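Local coordinates for protein cytochrome c (Pseudomonas aeruginosa, PDB 6RTE) that oxidises dihydro-heme d1 to heme d1 as the dehydrogenase NirN, joining a heme c-binding cytochrome domain to an eight-bladed beta-propeller, at residues Pro38-Tyr43 with Ala103-Leu108; Arg77-Leu81 with Phe92-Asp98. All coordinates share one frame; numbering follows the deposited sequence.

Interaction 1 (Pro38-Tyr43 with Ala103-Leu108)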
ATOM      1  N   PRO A  38       5.575 -23.452  27.391  1.00 94.90           N
ATOM      2  CA  PRO A  38       6.367 -24.322  26.508  1.00 88.58           C
ATOM      3  C   PRO A  38       6.633 -23.720  25.139  1.00 79.76           C
ATOM      4  O   PRO A  38       7.618 -24.105  24.496  1.00 77.59           O
ATOM      5  CB  PRO A  38       5.509 -25.591  26.402  1.00 90.48           C
ATOM      6  CG  PRO A  38       4.117 -25.115  26.626  1.00 92.31           C
ATOM      7  CD  PRO A  38       4.211 -23.973  27.604  1.00 94.05           C
ATOM      8  N   GLY A  39       5.792 -22.795  24.671  1.00 73.24           N
ATOM      9  CA  GLY A  39       6.023 -22.192  23.369  1.00 67.41           C
ATOM     10  C   GLY A  39       7.314 -21.400  23.321  1.00 63.19           C
ATOM     11  O   GLY A  39       8.102 -21.524  22.380  1.00 57.63           O
ATOM     12  N   GLU A  40       7.552 -20.579  24.346  1.00 66.72           N
ATOM     13  CA  GLU A  40       8.759 -19.764  24.386  1.00 72.08           C
ATOM     14  C   GLU A  40      10.012 -20.621  24.271  1.00 65.35           C
ATOM     15  O   GLU A  40      10.891 -20.351  23.444  1.00 65.19           O
ATOM     16  CB  GLU A  40       8.782 -18.944  25.674  1.00 83.63           C
ATOM     17  CG  GLU A  40      10.148 -18.408  26.052  1.00 93.98           C
ATOM     18  CD  GLU A  40      10.108 -17.605  27.329  1.00101.94           C
ATOM     19  OE1 GLU A  40       8.998 -17.390  27.861  1.00104.53           O
ATOM     20  OE2 GLU A  40      11.185 -17.192  27.811  1.00104.63           O
ATOM     21  N   ALA A  41      10.120 -21.660  25.104  1.00 58.86           N
ATOM     22  CA  ALA A  41      11.310 -22.502  25.081  1.00 51.06           C
ATOM     23  C   ALA A  41      11.491 -23.151  23.719  1.00 44.25           C
ATOM     24  O   ALA A  41      12.600 -23.173  23.166  1.00 41.97           O
ATOM     25  CB  ALA A  41      11.224 -23.559  26.182  1.00 51.87           C
ATOM     26  N   LEU A  42      10.404 -23.691  23.151  1.00 40.18           N
ATOM     27  CA  LEU A  42      10.475 -24.207  21.791  1.00 39.08           C
ATOM     28  C   LEU A  42      10.935 -23.121  20.821  1.00 38.85           C
ATOM     29  O   LEU A  42      11.699 -23.395  19.888  1.00 38.51           O
ATOM     30  CB  LEU A  42       9.120 -24.767  21.367  1.00 39.58           C
ATOM     31  CG  LEU A  42       8.676 -26.067  22.057  1.00 41.68           C
ATOM     32  CD1 LEU A  42       7.231 -26.414  21.723  1.00 41.59           C
ATOM     33  CD2 LEU A  42       9.588 -27.223  21.678  1.00 43.33           C
ATOM     34  N   TYR A  43      10.489 -21.881  21.039  1.00 39.88           N
ATOM     35  CA  TYR A  43      10.838 -20.797  20.114  1.00 41.66           C
ATOM     36  C   TYR A  43      12.336 -20.500  20.161  1.00 43.54           C
ATOM     37  O   TYR A  43      12.995 -20.410  19.116  1.00 39.64           O
ATOM     38  CB  TYR A  43      10.018 -19.543  20.436  1.00 41.14           C
ATOM     39  CG  TYR A  43      10.342 -18.383  19.527  1.00 42.87           C
ATOM     40  CD1 TYR A  43       9.673 -18.210  18.321  1.00 42.78           C
ATOM     41  CD2 TYR A  43      11.339 -17.477  19.859  1.00 43.95           C
ATOM     42  CE1 TYR A  43       9.986 -17.159  17.478  1.00 43.67           C
ATOM     43  CE2 TYR A  43      11.657 -16.433  19.024  1.00 45.24           C
ATOM     44  CZ  TYR A  43      10.976 -16.279  17.834  1.00 45.23           C
ATOM     45  OH  TYR A  43      11.301 -15.240  17.007  1.00 46.90           O
ATOM     46  N   ALA A 103       1.580 -25.548  20.725  1.00 44.35           N
ATOM     47  CA  ALA A 103       2.194 -24.633  21.680  1.00 44.42           C
ATOM     48  C   ALA A 103       2.858 -23.463  20.967  1.00 40.84           C
ATOM     49  O   ALA A 103       2.728 -22.307  21.395  1.00 40.37           O
ATOM     50  CB  ALA A 103       3.209 -25.375  22.541  1.00 47.47           C
ATOM     51  N   LEU A 104       3.580 -23.742  19.876  1.00 39.34           N
ATOM     52  CA  LEU A 104       4.267 -22.673  19.165  1.00 38.36           C
ATOM     53  C   LEU A 104       3.269 -21.696  18.551  1.00 34.85           C
ATOM     54  O   LEU A 104       3.439 -20.477  18.669  1.00 32.69           O
ATOM     55  CB  LEU A 104       5.189 -23.266  18.102  1.00 41.17           C
ATOM     56  CG  LEU A 104       6.595 -23.620  18.599  1.00 43.42           C
ATOM     57  CD1 LEU A 104       7.306 -24.532  17.608  1.00 45.75           C
ATOM     58  CD2 LEU A 104       7.410 -22.355  18.846  1.00 42.01           C
ATOM     59  N   VAL A 105       2.213 -22.215  17.914  1.00 34.47           N
ATOM     60  CA  VAL A 105       1.196 -21.347  17.329  1.00 34.62           C
ATOM     61  C   VAL A 105       0.566 -20.473  18.404  1.00 33.47           C
ATOM     62  O   VAL A 105       0.418 -19.252  18.234  1.00 30.68           O
ATOM     63  CB  VAL A 105       0.134 -22.178  16.590  1.00 37.75           C
ATOM     64  CG1 VAL A 105      -1.008 -21.281  16.098  1.00 36.18           C
ATOM     65  CG2 VAL A 105       0.763 -22.927  15.424  1.00 41.14           C
ATOM     66  N   ALA A 106       0.180 -21.084  19.526  1.00 36.46           N
ATOM     67  CA  ALA A 106      -0.416 -20.324  20.619  1.00 37.07           C
ATOM     68  C   ALA A 106       0.502 -19.188  21.056  1.00 35.19           C
ATOM     69  O   ALA A 106       0.048 -18.057  21.253  1.00 33.83           O
ATOM     70  CB  ALA A 106      -0.733 -21.250  21.797  1.00 39.64           C
ATOM     71  N   TYR A 107       1.801 -19.472  21.187  1.00 34.74           N
ATOM     72  CA  TYR A 107       2.775 -18.460  21.592  1.00 34.75           C
ATOM     73  C   TYR A 107       2.880 -17.327  20.573  1.00 33.35           C
ATOM     74  O   TYR A 107       3.008 -16.153  20.950  1.00 33.18           O
ATOM     75  CB  TYR A 107       4.138 -19.131  21.796  1.00 34.89           C
ATOM     76  CG  TYR A 107       5.282 -18.198  22.117  1.00 37.67           C
ATOM     77  CD1 TYR A 107       5.379 -17.585  23.360  1.00 41.23           C
ATOM     78  CD2 TYR A 107       6.286 -17.951  21.185  1.00 40.13           C
ATOM     79  CE1 TYR A 107       6.438 -16.736  23.659  1.00 45.57           C
ATOM     80  CE2 TYR A 107       7.342 -17.106  21.470  1.00 44.76           C
ATOM     81  CZ  TYR A 107       7.414 -16.500  22.709  1.00 48.54           C
ATOM     82  OH  TYR A 107       8.465 -15.661  22.997  1.00 53.64           O
ATOM     83  N   LEU A 108       2.848 -17.650  19.275  1.00 34.30           N
ATOM     84  CA  LEU A 108       3.024 -16.618  18.261  1.00 31.34           C
ATOM     85  C   LEU A 108       1.856 -15.639  18.263  1.00 28.93           C
ATOM     86  O   LEU A 108       2.042 -14.444  18.035  1.00 26.55           O
ATOM     87  CB  LEU A 108       3.167 -17.236  16.867  1.00 34.05           C
ATOM     88  CG  LEU A 108       4.412 -18.078  16.555  1.00 33.80           C
ATOM     89  CD1 LEU A 108       4.481 -18.322  15.056  1.00 32.28           C
ATOM     90  CD2 LEU A 108       5.669 -17.412  17.042  1.00 34.18           C
TER
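Tyr107 lays one face of its ring against the backbone of Gly39 and Glu40, an overlap that forms one half of this helix crossing. Glu40 CA stands over the ring, 3.9 Å from the Tyr107 centroid and close to the ring normal, which makes a CH-pi contact; Glu40 CB lies 3.8 Å from Tyr107 CE1. CG of Tyr107 is anti to its backbone N (chi1 176°), a rotamer that swings the ring across helix 38-46. Farther along the ring, CE2 comes obliquely to Tyr43: Tyr107 CE2 is 3.8 Å from Tyr43 CB and also meets Tyr43 CG. The two side chains cross at about a right angle, but their ring planes are inclined by 50°, an oblique pairing. Tyr43 CD1 also reaches Leu108 CD2, and its hydroxyl is hydrogen-bonded to Gly52 O.

The axes of 38-43 and 103-108 cross at 99°, 8.0 Å apart at closest approach, consistent with the crossing of N- and C-terminal helices in class I cytochromes c, where a small residue against an aromatic likewise marks the site. Gly39 would be that small residue: its CA sits 4.6 Å from Leu104 CA and touches Tyr107 CB, backbone nearly against backbone.

On the flank next to the heme, Leu104 lays CD2 against the backbone of the first helix, 3.7 Å from Gly39 O and close to Tyr43 N, while Leu42 CB lies alongside the same methyl. Its other methyl, CD1, turns to the heme. Farther out, Ala103 CB receives Leu42 CD1 and, at 4.2 Å, CG of the poorly ordered Pro38. No hydrogen bond spans the two helices. Arg55 covers Tyr107 through a cation-pi contact, and Glu40 pairs instead with Arg44 on its own helix.

Interaction 2 (Arg77-Leu81 with Phe92-Asp98). With HEC (heme c), chain C.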
ATOM      1  N   ARG A  77       0.306 -22.971  11.519  1.00 33.58           N
ATOM      2  CA  ARG A  77       0.642 -24.324  11.947  1.00 36.65           C
ATOM      3  C   ARG A  77       1.173 -25.150  10.783  1.00 40.76           C
ATOM      4  O   ARG A  77       2.164 -25.879  10.926  1.00 41.30           O
ATOM      5  CB  ARG A  77      -0.589 -24.988  12.551  1.00 38.50           C
ATOM      6  CG  ARG A  77      -0.292 -26.245  13.342  1.00 42.90           C
ATOM      7  CD  ARG A  77      -1.542 -26.757  14.035  1.00 46.27           C
ATOM      8  NE  ARG A  77      -1.241 -27.897  14.897  1.00 49.11           N
ATOM      9  CZ  ARG A  77      -1.153 -29.153  14.467  1.00 51.59           C
ATOM     10  NH1 ARG A  77      -1.352 -29.441  13.186  1.00 50.89           N
ATOM     11  NH2 ARG A  77      -0.867 -30.124  15.328  1.00 54.62           N
ATOM     12  N   GLU A  78       0.529 -25.051   9.618  1.00 42.29           N
ATOM     13  CA  GLU A  78       0.973 -25.837   8.474  1.00 45.23           C
ATOM     14  C   GLU A  78       2.325 -25.357   7.973  1.00 41.55           C
ATOM     15  O   GLU A  78       3.143 -26.174   7.530  1.00 42.24           O
ATOM     16  CB  GLU A  78      -0.074 -25.781   7.361  1.00 49.78           C
ATOM     17  CG  GLU A  78      -1.410 -26.425   7.729  1.00 56.84           C
ATOM     18  CD  GLU A  78      -1.351 -27.952   7.762  1.00 66.57           C
ATOM     19  OE1 GLU A  78      -0.247 -28.520   7.612  1.00 70.35           O
ATOM     20  OE2 GLU A  78      -2.414 -28.586   7.935  1.00 70.48           O
ATOM     21  N   VAL A  79       2.583 -24.045   8.054  1.00 38.77           N
ATOM     22  CA  VAL A  79       3.882 -23.509   7.675  1.00 39.37           C
ATOM     23  C   VAL A  79       4.968 -24.023   8.614  1.00 39.90           C
ATOM     24  O   VAL A  79       6.070 -24.378   8.176  1.00 42.14           O
ATOM     25  CB  VAL A  79       3.842 -21.967   7.657  1.00 38.69           C
ATOM     26  CG1 VAL A  79       5.230 -21.410   7.392  1.00 38.61           C
ATOM     27  CG2 VAL A  79       2.869 -21.465   6.604  1.00 39.21           C
ATOM     28  N   ILE A  80       4.678 -24.067   9.918  1.00 37.63           N
ATOM     29  CA  ILE A  80       5.668 -24.544  10.879  1.00 39.46           C
ATOM     30  C   ILE A  80       5.981 -26.017  10.645  1.00 42.92           C
ATOM     31  O   ILE A  80       7.120 -26.462  10.830  1.00 45.57           O
ATOM     32  CB  ILE A  80       5.170 -24.305  12.318  1.00 40.00           C
ATOM     33  CG1 ILE A  80       5.097 -22.809  12.615  1.00 41.63           C
ATOM     34  CG2 ILE A  80       6.069 -25.040  13.315  1.00 40.29           C
ATOM     35  CD1 ILE A  80       4.355 -22.477  13.907  1.00 42.77           C
ATOM     36  N   LEU A  81       4.981 -26.801  10.247  1.00 43.48           N
ATOM     37  CA  LEU A  81       5.175 -28.244  10.156  1.00 46.57           C
ATOM     38  C   LEU A  81       5.810 -28.650   8.833  1.00 49.25           C
ATOM     39  O   LEU A  81       6.721 -29.487   8.808  1.00 51.78           O
ATOM     40  CB  LEU A  81       3.840 -28.967  10.345  1.00 47.35           C
ATOM     41  CG  LEU A  81       3.270 -28.909  11.760  1.00 47.38           C
ATOM     42  CD1 LEU A  81       1.884 -29.518  11.801  1.00 49.40           C
ATOM     43  CD2 LEU A  81       4.199 -29.610  12.740  1.00 48.02           C
ATOM     44  N   PHE A  92       9.119 -28.409  10.234  1.00 49.40           N
ATOM     45  CA  PHE A  92       9.654 -28.951  11.472  1.00 49.52           C
ATOM     46  C   PHE A  92       8.866 -30.165  11.948  1.00 49.62           C
ATOM     47  O   PHE A  92       9.043 -30.597  13.095  1.00 50.43           O
ATOM     48  CB  PHE A  92       9.665 -27.874  12.562  1.00 47.86           C
ATOM     49  CG  PHE A  92      10.696 -26.800  12.347  1.00 47.14           C
ATOM     50  CD1 PHE A  92      10.436 -25.725  11.513  1.00 45.33           C
ATOM     51  CD2 PHE A  92      11.921 -26.863  12.987  1.00 48.94           C
ATOM     52  CE1 PHE A  92      11.382 -24.739  11.311  1.00 45.62           C
ATOM     53  CE2 PHE A  92      12.873 -25.877  12.795  1.00 49.04           C
ATOM     54  CZ  PHE A  92      12.603 -24.815  11.957  1.00 47.43           C
ATOM     55  N   ALA A  93       7.994 -30.717  11.104  1.00 50.59           N
ATOM     56  CA  ALA A  93       7.201 -31.879  11.498  1.00 55.28           C
ATOM     57  C   ALA A  93       8.084 -32.978  12.078  1.00 66.04           C
ATOM     58  O   ALA A  93       7.695 -33.663  13.034  1.00 67.78           O
ATOM     59  CB  ALA A  93       6.415 -32.404  10.296  1.00 54.95           C
ATOM     60  N   GLY A  94       9.278 -33.158  11.515  1.00 72.20           N
ATOM     61  CA  GLY A  94      10.186 -34.184  11.995  1.00 80.57           C
ATOM     62  C   GLY A  94      10.852 -33.869  13.317  1.00 83.36           C
ATOM     63  O   GLY A  94      11.411 -34.782  13.936  1.00 88.69           O
ATOM     64  N   GLN A  95      10.800 -32.614  13.766  1.00 79.63           N
ATOM     65  CA  GLN A  95      11.455 -32.211  15.003  1.00 79.57           C
ATOM     66  C   GLN A  95      10.494 -32.016  16.170  1.00 75.02           C
ATOM     67  O   GLN A  95      10.938 -32.065  17.322  1.00 76.98           O
ATOM     68  CB  GLN A  95      12.231 -30.899  14.800  1.00 79.86           C
ATOM     69  CG  GLN A  95      13.454 -31.011  13.905  1.00 83.63           C
ATOM     70  CD  GLN A  95      13.130 -30.807  12.437  1.00 83.33           C
ATOM     71  OE1 GLN A  95      12.305 -31.520  11.864  1.00 84.25           O
ATOM     72  NE2 GLN A  95      13.778 -29.826  11.822  1.00 82.04           N
ATOM     73  N   LEU A  96       9.206 -31.785  15.912  1.00 70.99           N
ATOM     74  CA  LEU A  96       8.265 -31.507  16.988  1.00 69.35           C
ATOM     75  C   LEU A  96       6.901 -32.097  16.653  1.00 64.94           C
ATOM     76  O   LEU A  96       6.509 -32.170  15.484  1.00 63.87           O
ATOM     77  CB  LEU A  96       8.163 -30.000  17.250  1.00 70.52           C
ATOM     78  CG  LEU A  96       7.933 -29.074  16.056  1.00 71.02           C
ATOM     79  CD1 LEU A  96       6.448 -28.930  15.768  1.00 71.31           C
ATOM     80  CD2 LEU A  96       8.566 -27.714  16.307  1.00 69.08           C
ATOM     81  N   ASP A  97       6.183 -32.517  17.702  1.00 63.90           N
ATOM     82  CA  ASP A  97       4.920 -33.222  17.554  1.00 63.47           C
ATOM     83  C   ASP A  97       3.746 -32.240  17.568  1.00 62.87           C
ATOM     84  O   ASP A  97       3.923 -31.018  17.580  1.00 61.32           O
ATOM     85  CB  ASP A  97       4.769 -34.282  18.652  1.00 65.37           C
ATOM     86  CG  ASP A  97       5.006 -33.728  20.052  1.00 63.87           C
ATOM     87  OD1 ASP A  97       4.543 -32.606  20.359  1.00 60.65           O
ATOM     88  OD2 ASP A  97       5.647 -34.437  20.858  1.00 65.70           O
ATOM     89  N   ASP A  98       2.521 -32.783  17.572  1.00 63.29           N
ATOM     90  CA  ASP A  98       1.324 -31.947  17.490  1.00 60.22           C
ATOM     91  C   ASP A  98       1.223 -30.990  18.673  1.00 55.49           C
ATOM     92  O   ASP A  98       0.856 -29.824  18.506  1.00 52.28           O
ATOM     93  CB  ASP A  98       0.074 -32.828  17.425  1.00 63.20           C
ATOM     94  CG  ASP A  98      -0.202 -33.366  16.035  1.00 66.39           C
ATOM     95  OD1 ASP A  98       0.494 -32.974  15.073  1.00 66.77           O
ATOM     96  OD2 ASP A  98      -1.134 -34.192  15.910  1.00 69.32           O
TER
HETATM   97 FE   HEC C 501      10.128 -19.359  10.052  1.00 29.87          FE
HETATM   98  CHA HEC C 501       8.267 -17.791   7.724  1.00 33.69           C
HETATM   99  CHB HEC C 501       7.355 -19.753  12.061  1.00 31.08           C
HETATM  100  CHC HEC C 501      11.977 -21.293  12.292  1.00 36.51           C
HETATM  101  CHD HEC C 501      12.983 -18.569   8.437  1.00 40.73           C
HETATM  102  NA  HEC C 501       8.195 -18.884   9.932  1.00 31.19           N
HETATM  103  C1A HEC C 501       7.633 -18.226   8.864  1.00 31.43           C
HETATM  104  C2A HEC C 501       6.248 -18.046   9.105  1.00 28.69           C
HETATM  105  C3A HEC C 501       5.989 -18.599  10.315  1.00 27.20           C
HETATM  106  C4A HEC C 501       7.201 -19.115  10.839  1.00 29.28           C
HETATM  107  CMA HEC C 501       4.649 -18.636  10.985  1.00 25.90           C
HETATM  108  CAA HEC C 501       5.254 -17.366   8.188  1.00 28.12           C
HETATM  109  CBA HEC C 501       5.269 -15.858   8.491  1.00 28.73           C
HETATM  110  CGA HEC C 501       4.410 -14.993   7.602  1.00 30.35           C
HETATM  111  O1A HEC C 501       4.487 -13.742   7.702  1.00 31.35           O
HETATM  112  O2A HEC C 501       3.639 -15.488   6.772  1.00 30.95           O
HETATM  113  NB  HEC C 501       9.725 -20.342  11.862  1.00 34.43           N
HETATM  114  C1B HEC C 501       8.550 -20.362  12.482  1.00 33.65           C
HETATM  115  C2B HEC C 501       8.660 -21.117  13.686  1.00 33.99           C
HETATM  116  C3B HEC C 501       9.946 -21.573  13.776  1.00 36.46           C
HETATM  117  C4B HEC C 501      10.624 -21.050  12.569  1.00 35.57           C
HETATM  118  CMB HEC C 501       7.546 -21.363  14.661  1.00 32.47           C
HETATM  119  CAB HEC C 501      10.640 -22.435  14.776  1.00 39.39           C
HETATM  120  CBB HEC C 501       9.709 -23.568  15.205  1.00 42.50           C
HETATM  121  NC  HEC C 501      12.133 -19.868  10.333  1.00 38.07           N
HETATM  122  C1C HEC C 501      12.691 -20.647  11.288  1.00 38.35           C
HETATM  123  C2C HEC C 501      14.086 -20.693  11.075  1.00 39.72           C
HETATM  124  C3C HEC C 501      14.377 -19.923   9.958  1.00 38.80           C
HETATM  125  C4C HEC C 501      13.128 -19.394   9.515  1.00 40.34           C
HETATM  126  CMC HEC C 501      15.032 -21.467  11.944  1.00 41.88           C
HETATM  127  CAC HEC C 501      15.651 -19.573   9.295  1.00 32.54           C
HETATM  128  CBC HEC C 501      16.465 -20.642   8.576  1.00 39.72           C
HETATM  129  ND  HEC C 501      10.532 -18.410   8.460  1.00 37.67           N
HETATM  130  C1D HEC C 501      11.742 -18.178   7.946  1.00 40.28           C
HETATM  131  C2D HEC C 501      11.632 -17.406   6.700  1.00 41.82           C
HETATM  132  C3D HEC C 501      10.331 -17.190   6.490  1.00 40.26           C
HETATM  133  C4D HEC C 501       9.647 -17.823   7.624  1.00 38.01           C
HETATM  134  CMD HEC C 501      12.770 -16.951   5.825  1.00 44.44           C
HETATM  135  CAD HEC C 501       9.714 -16.426   5.345  1.00 41.25           C
HETATM  136  CBD HEC C 501       9.453 -17.340   4.145  1.00 42.59           C
HETATM  137  CGD HEC C 501       8.824 -16.615   2.978  1.00 43.52           C
HETATM  138  O1D HEC C 501       9.549 -16.010   2.174  1.00 44.38           O
HETATM  139  O2D HEC C 501       7.599 -16.612   2.794  1.00 43.64           O
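Phe92 and Ala93 donate their backbone N-H groups to the carbonyls of Ile80 and Leu81, tying the returning loop to the end of helix 73-82. Phe92 N lies 2.9 Å from Ile80 O in the carbonyl plane, with a bent N-H...O angle of 138°. The same oxygen lies at the edge of the Phe92 ring, 3.5 Å from Phe92 CD1. Ala93 N reaches Leu81 O, also at 2.9 Å, in a straighter bond (150°) directed at a lone pair. Within the loop, Phe92 O accepts from both Gln95 N and Leu96 N, which closes a tight turn.

Apolar packing follows on from these bonds. Leu81 CD2 meets Leu96 CD1 at 3.8 Å, and Leu81 CB comes near Ala93 CB. Phe92 is shared with the heme, whose atom CBB stands 4.2 Å above the ring plane, over the centre of one face. The end of the Ile80 side chain leads away from the loop, and its CD1 packs on heme methyl CMB at 3.5 Å.

Charge enters at the outer end. Arg77, extended from CG to NE, brings NH2 to Asp98 OD1 at 3.2 Å, a weak hydrogen bond within a salt bridge whose guanidinium and carboxylate planes are 60° apart. The stronger partner of Arg77 is Asp102, which forms a salt bridge with its NE, and Asp97 N-caps the helix that begins here.

Carbonyls at a helix C-terminus commonly lack donors from their own helix; here loop N-H groups supply them, so the backbone bonds probably help hold the heme-lining Phe92 beside Ile80, with the ion pair a looser outer addition.

From the N terminus, the chain enters through helix 38-46, passes the heme-attachment region, and runs into helix 73-82. Interaction 2 closes the shorter loop, bringing 92-98 back onto 77-81 across 10 intervening residues. The chain then goes straight into helix 98-109, whose second half returns to the first helix and closes the longer loop of interaction 1, 59 residues between its segments. The small loop thus sits within the large one, and the two do not cross. Their centres are 12 Å apart, and they share packing where Leu104 meets Leu96 and Val105 meets Arg77 and Ile80. Together they join three helices and a loop around heme c, beside the propeller.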